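Ribose-phosphate pyrophosphokinase (Mycobacterium smegmatis, PDB 5MP7) probably makes phosphoribosyl pyrophosphate by transferring the pyrophosphoryl group of ATP to the 1-hydroxyl of ribose 5-phosphate, with magnesium as cofactor. Local coordinates at residues L12-A16 / V33-Q38; Q156-T160 / K187-L192. The contacts are given in a common frame with arbitrary orientation. Residue numbers count along the deposited sequence, not the author numbering.

Contact 1: residues L12-A16 / V33-Q38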
loop_
_atom_site.group_PDB
_atom_site.type_symbol
_atom_site.label_atom_id
_atom_site.label_comp_id
_atom_site.label_asym_id
_atom_site.label_seq_id
_atom_site.Cartn_x
_atom_site.Cartn_y
_atom_site.Cartn_z
ATOM N N LEU A 12 11.112 68.101 11.315
ATOM C CA LEU A 12 12.222 67.183 11.077
ATOM C C LEU A 12 11.833 65.790 11.531
ATOM O O LEU A 12 11.478 65.596 12.679
ATOM C CB LEU A 12 13.469 67.660 11.834
ATOM C CG LEU A 12 14.843 67.154 11.372
ATOM C CD1 LEU A 12 15.969 67.851 12.105
ATOM C CD2 LEU A 12 15.017 65.664 11.599
ATOM N N MET A 13 11.924 64.821 10.646
ATOM C CA MET A 13 11.695 63.437 11.014
ATOM C C MET A 13 12.824 62.549 10.558
ATOM O O MET A 13 13.272 62.584 9.433
ATOM C CB MET A 13 10.388 62.924 10.448
ATOM C CG MET A 13 9.219 63.399 11.256
ATOM S SD MET A 13 7.651 62.857 10.546
ATOM C CE MET A 13 7.423 61.297 11.402
ATOM N N LEU A 14 13.236 61.700 11.462
ATOM C CA LEU A 14 14.360 60.846 11.275
ATOM C C LEU A 14 13.827 59.417 11.191
ATOM O O LEU A 14 13.130 58.944 12.065
ATOM C CB LEU A 14 15.320 61.087 12.440
ATOM C CG LEU A 14 16.556 60.183 12.491
ATOM C CD1 LEU A 14 17.570 60.439 11.356
ATOM C CD2 LEU A 14 17.207 60.395 13.844
ATOM N N PHE A 15 14.197 58.724 10.135
ATOM C CA PHE A 15 13.830 57.339 9.910
ATOM C C PHE A 15 15.120 56.518 9.847
ATOM O O PHE A 15 16.143 57.006 9.391
ATOM C CB PHE A 15 13.118 57.220 8.586
ATOM C CG PHE A 15 11.904 58.067 8.506
ATOM C CD1 PHE A 15 11.978 59.402 8.152
ATOM C CD2 PHE A 15 10.670 57.524 8.823
ATOM C CE1 PHE A 15 10.824 60.171 8.132
ATOM C CE2 PHE A 15 9.526 58.278 8.802
ATOM C CZ PHE A 15 9.592 59.599 8.480
ATOM N N ALA A 16 15.068 55.275 10.279
ATOM C CA ALA A 16 16.248 54.444 10.298
ATOM C C ALA A 16 15.902 53.039 9.905
ATOM O O ALA A 16 14.878 52.505 10.304
ATOM C CB ALA A 16 16.879 54.450 11.667
ATOM N N VAL A 33 15.893 64.191 18.784
ATOM C CA VAL A 33 14.683 63.830 18.054
ATOM C C VAL A 33 14.590 62.335 18.101
ATOM O O VAL A 33 15.568 61.676 17.820
ATOM C CB VAL A 33 14.779 64.279 16.576
ATOM C CG1 VAL A 33 13.647 63.708 15.740
ATOM C CG2 VAL A 33 14.753 65.803 16.485
ATOM N N ALA A 34 13.424 61.794 18.430
ATOM C CA ALA A 34 13.232 60.343 18.447
ATOM C C ALA A 34 13.167 59.824 17.010
ATOM O O ALA A 34 12.714 60.526 16.105
ATOM C CB ALA A 34 11.964 59.972 19.194
ATOM N N VAL A 35 13.639 58.595 16.816
ATOM C CA VAL A 35 13.493 57.892 15.553
ATOM C C VAL A 35 12.016 57.581 15.383
ATOM O O VAL A 35 11.363 57.194 16.324
ATOM C CB VAL A 35 14.295 56.588 15.531
ATOM C CG1 VAL A 35 14.035 55.806 14.240
ATOM C CG2 VAL A 35 15.779 56.892 15.642
ATOM N N THR A 36 11.502 57.785 14.186
ATOM C CA THR A 36 10.103 57.588 13.887
ATOM C C THR A 36 9.757 56.106 13.928
ATOM O O THR A 36 10.481 55.273 13.416
ATOM C CB THR A 36 9.776 58.143 12.493
ATOM O OG1 THR A 36 10.111 59.536 12.464
ATOM C CG2 THR A 36 8.337 58.013 12.183
ATOM N N ALA A 37 8.640 55.808 14.572
ATOM C CA ALA A 37 8.205 54.445 14.829
ATOM C C ALA A 37 7.818 53.791 13.529
ATOM O O ALA A 37 7.167 54.410 12.684
ATOM C CB ALA A 37 6.999 54.445 15.780
ATOM N N GLN A 38 8.238 52.557 13.354
ATOM C CA GLN A 38 7.868 51.819 12.188
ATOM C C GLN A 38 7.942 50.342 12.424
ATOM O O GLN A 38 8.730 49.885 13.208
ATOM C CB GLN A 38 8.796 52.219 11.034
ATOM C CG GLN A 38 10.266 51.900 11.309
ATOM C CD GLN A 38 11.159 51.879 10.118
ATOM O OE1 GLN A 38 10.915 52.582 9.174
ATOM N NE2 GLN A 38 12.238 51.083 10.175
HETATM O O HOH W 1 12.459 54.534 11.499
#
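How a loop can dock on the border of a sheet with one carbonyl as its main direct polar link is illustrated by Leu14 O, which accepts from Thr36 N at 2.9 Å, nearly in line, and from Thr36 OG1 at 3.1 Å. The second bond depends on the m rotamer of Thr36, which brings its hydroxyl round to that oxygen and over a face of the Phe15 ring, while Thr36 CG2 lies 3.6 Å from Phe15 CE2. Met13 runs out along m and t, and its chi3 of 91° turns CE to 3.4 Å from Thr36 OG1. On the other side of the strand, Leu14 CD2 meets Val35 CG2 at 4.2 Å and Ala16 CB meets Val35 CG1 at 4.1 Å. A water takes over further along, accepting from Ala16 N (3.0 Å) and donating to Thr36 O (2.9 Å). Leu14, Ala16 and Val35 pack on helix 21-31, whereas Phe15 reaches helix 71-87 and meets Phe52 edge-to-face; strand 60-64 pairs with 12-16 in the parallel sheet.

Contact 2: residues Q156-T160 / K187-L192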
loop_
_atom_site.group_PDB
_atom_site.type_symbol
_atom_site.label_atom_id
_atom_site.label_comp_id
_atom_site.label_asym_id
_atom_site.label_seq_id
_atom_site.Cartn_x
_atom_site.Cartn_y
_atom_site.Cartn_z
ATOM N N GLN A 156 38.330 63.221 7.596
ATOM C CA GLN A 156 39.730 63.559 7.685
ATOM C C GLN A 156 40.098 64.364 8.932
ATOM O O GLN A 156 41.042 64.009 9.606
ATOM C CB GLN A 156 40.146 64.345 6.460
ATOM C CG GLN A 156 41.624 64.615 6.411
ATOM C CD GLN A 156 42.001 65.401 5.184
ATOM O OE1 GLN A 156 41.278 65.444 4.166
ATOM N NE2 GLN A 156 43.133 66.052 5.276
ATOM N N LYS A 157 39.393 65.457 9.191
ATOM C CA LYS A 157 39.639 66.257 10.376
ATOM C C LYS A 157 39.500 65.426 11.650
ATOM O O LYS A 157 40.290 65.572 12.563
ATOM C CB LYS A 157 38.711 67.463 10.450
ATOM C CG LYS A 157 39.122 68.609 9.536
ATOM C CD LYS A 157 38.547 69.933 10.036
ATOM C CE LYS A 157 39.094 71.129 9.274
ATOM N NZ LYS A 157 38.260 71.441 8.085
ATOM N N LEU A 158 38.494 64.568 11.698
ATOM C CA LEU A 158 38.263 63.713 12.833
ATOM C C LEU A 158 39.420 62.717 13.042
ATOM O O LEU A 158 39.904 62.558 14.165
ATOM C CB LEU A 158 36.921 62.972 12.670
ATOM C CG LEU A 158 36.531 61.877 13.674
ATOM C CD1 LEU A 158 36.136 62.480 15.031
ATOM C CD2 LEU A 158 35.384 61.062 13.086
ATOM N N LEU A 159 39.837 62.039 11.987
ATOM C CA LEU A 159 40.901 61.052 12.093
ATOM C C LEU A 159 42.280 61.688 12.341
ATOM O O LEU A 159 43.026 61.183 13.158
ATOM C CB LEU A 159 40.937 60.146 10.884
ATOM C CG LEU A 159 39.709 59.237 10.673
ATOM C CD1 LEU A 159 39.554 58.814 9.208
ATOM C CD2 LEU A 159 39.798 57.987 11.512
ATOM N N THR A 160 42.600 62.801 11.687
ATOM C CA THR A 160 43.906 63.446 11.861
ATOM C C THR A 160 43.965 64.184 13.161
ATOM O O THR A 160 45.014 64.279 13.738
ATOM C CB THR A 160 44.304 64.411 10.692
ATOM O OG1 THR A 160 43.317 65.422 10.501
ATOM C CG2 THR A 160 44.450 63.624 9.389
ATOM N N LYS A 187 46.746 65.164 1.214
ATOM C CA LYS A 187 45.905 66.026 2.075
ATOM C C LYS A 187 46.146 65.783 3.576
ATOM O O LYS A 187 46.192 66.712 4.357
ATOM C CB LYS A 187 44.405 65.841 1.771
ATOM C CG LYS A 187 43.935 66.352 0.402
ATOM C CD LYS A 187 42.400 66.421 0.270
ATOM C CE LYS A 187 41.694 67.696 0.623
ATOM N NZ LYS A 187 42.388 68.970 0.362
ATOM N N TRP A 188 46.326 64.533 3.956
ATOM C CA TRP A 188 46.589 64.192 5.342
ATOM C C TRP A 188 47.933 64.729 5.789
ATOM O O TRP A 188 48.076 65.205 6.903
ATOM C CB TRP A 188 46.574 62.671 5.533
ATOM C CG TRP A 188 45.227 62.103 5.621
ATOM C CD1 TRP A 188 44.194 62.350 4.803
ATOM C CD2 TRP A 188 44.781 61.146 6.559
ATOM N NE1 TRP A 188 43.104 61.612 5.174
ATOM C CE2 TRP A 188 43.448 60.859 6.261
ATOM C CE3 TRP A 188 45.382 60.512 7.641
ATOM C CZ2 TRP A 188 42.689 59.962 7.008
ATOM C CZ3 TRP A 188 44.635 59.638 8.397
ATOM C CH2 TRP A 188 43.301 59.365 8.075
ATOM N N ALA A 189 48.944 64.571 4.946
ATOM C CA ALA A 189 50.295 65.039 5.279
ATOM C C ALA A 189 50.277 66.534 5.547
ATOM O O ALA A 189 50.938 66.996 6.474
ATOM C CB ALA A 189 51.260 64.708 4.177
ATOM N N ASP A 190 49.494 67.279 4.772
ATOM C CA ASP A 190 49.312 68.730 5.003
ATOM C C ASP A 190 48.643 69.004 6.369
ATOM O O ASP A 190 49.100 69.840 7.135
ATOM C CB ASP A 190 48.509 69.398 3.857
ATOM C CG ASP A 190 49.306 69.521 2.528
ATOM O OD1 ASP A 190 50.551 69.546 2.571
ATOM O OD2 ASP A 190 48.703 69.609 1.425
ATOM N N SER A 191 47.586 68.253 6.676
ATOM C CA SER A 191 46.858 68.347 7.965
ATOM C C SER A 191 47.727 68.006 9.176
ATOM O O SER A 191 47.487 68.518 10.260
ATOM C CB SER A 191 45.683 67.369 7.983
ATOM O OG SER A 191 46.204 66.043 8.008
ATOM N N LEU A 192 48.700 67.109 8.992
ATOM C CA LEU A 192 49.605 66.692 10.069
ATOM C C LEU A 192 50.865 67.559 10.220
ATOM O O LEU A 192 51.827 67.131 10.875
ATOM C CB LEU A 192 50.003 65.221 9.849
ATOM C CG LEU A 192 48.812 64.267 9.904
ATOM C CD1 LEU A 192 49.212 62.866 9.494
ATOM C CD2 LEU A 192 48.229 64.240 11.315
#
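A single large aromatic side chain can supply much of one helix's share in a packing contact, as where helix 182-191 meets helix 156-167. Their facing turns cross at -55° with axes 10.5 Å apart at closest approach. Lys187 opens the second segment: its carbonyl O lies 3.3 Å from Gln156 NE2, and its CB is 3.7 Å from the same nitrogen. Trp188 follows, lying against the first helix with 79 Å² covered, the most in its segment. Thr160 CG2 sits over the indole in a CH-pi contact, 4.0 Å from the centroid of the six-membered ring, while Gln156 CG comes within 3.6 Å of Trp188 NE1 and Leu159 CB within 3.8 Å of Trp188 CH2. One turn on, Ser191 points toward the other helix, its OG 3.3 Å from Thr160 CG2. Each hydroxyl is hydrogen-bonded within its own helix, Ser191 OG to Trp188 O, modelled at a very short 2.3 Å, and Thr160 OG1 to Gln156 O at 2.8 Å; Thr160 meets Trp188, Ser191 and Leu192 through carbon. Leu192, where the helix ends, closes the contact with CD2 4.0 Å from Thr160 CB and also packs on Val174. Helix 156-167, strand 172-176 and helix 182-191 form a helix-strand-helix unit of the C-terminal domain, whose fold is PRTase-like (type I). Trp188's side chain is about 8 Å from that of Asp230, a predicted ribose 5-phosphate ligand, placing the contact near, not in, the probable site.

The two contacts illustrate how short-range closures can lie one after another along a chain of two alpha/beta domains. From the N terminus, strand 12-16 leads into helix 21-31, and contact 1 closes this first excursion by returning the loop ahead of strand 38-42 to the outermost strand of the five-stranded parallel sheet. The chain then completes that sheet, ending with strand 150-153, before contact 2 opens. Here helix 156-167, strand 172-176 and helix 182-191 follow in turn, and the contact joins the helix before strand 172-176, an interior strand of the seven-stranded sheet, to the helix after it. The loops neither nest nor cross, and the centres of contact 1 and contact 2 lie about 33 Å apart.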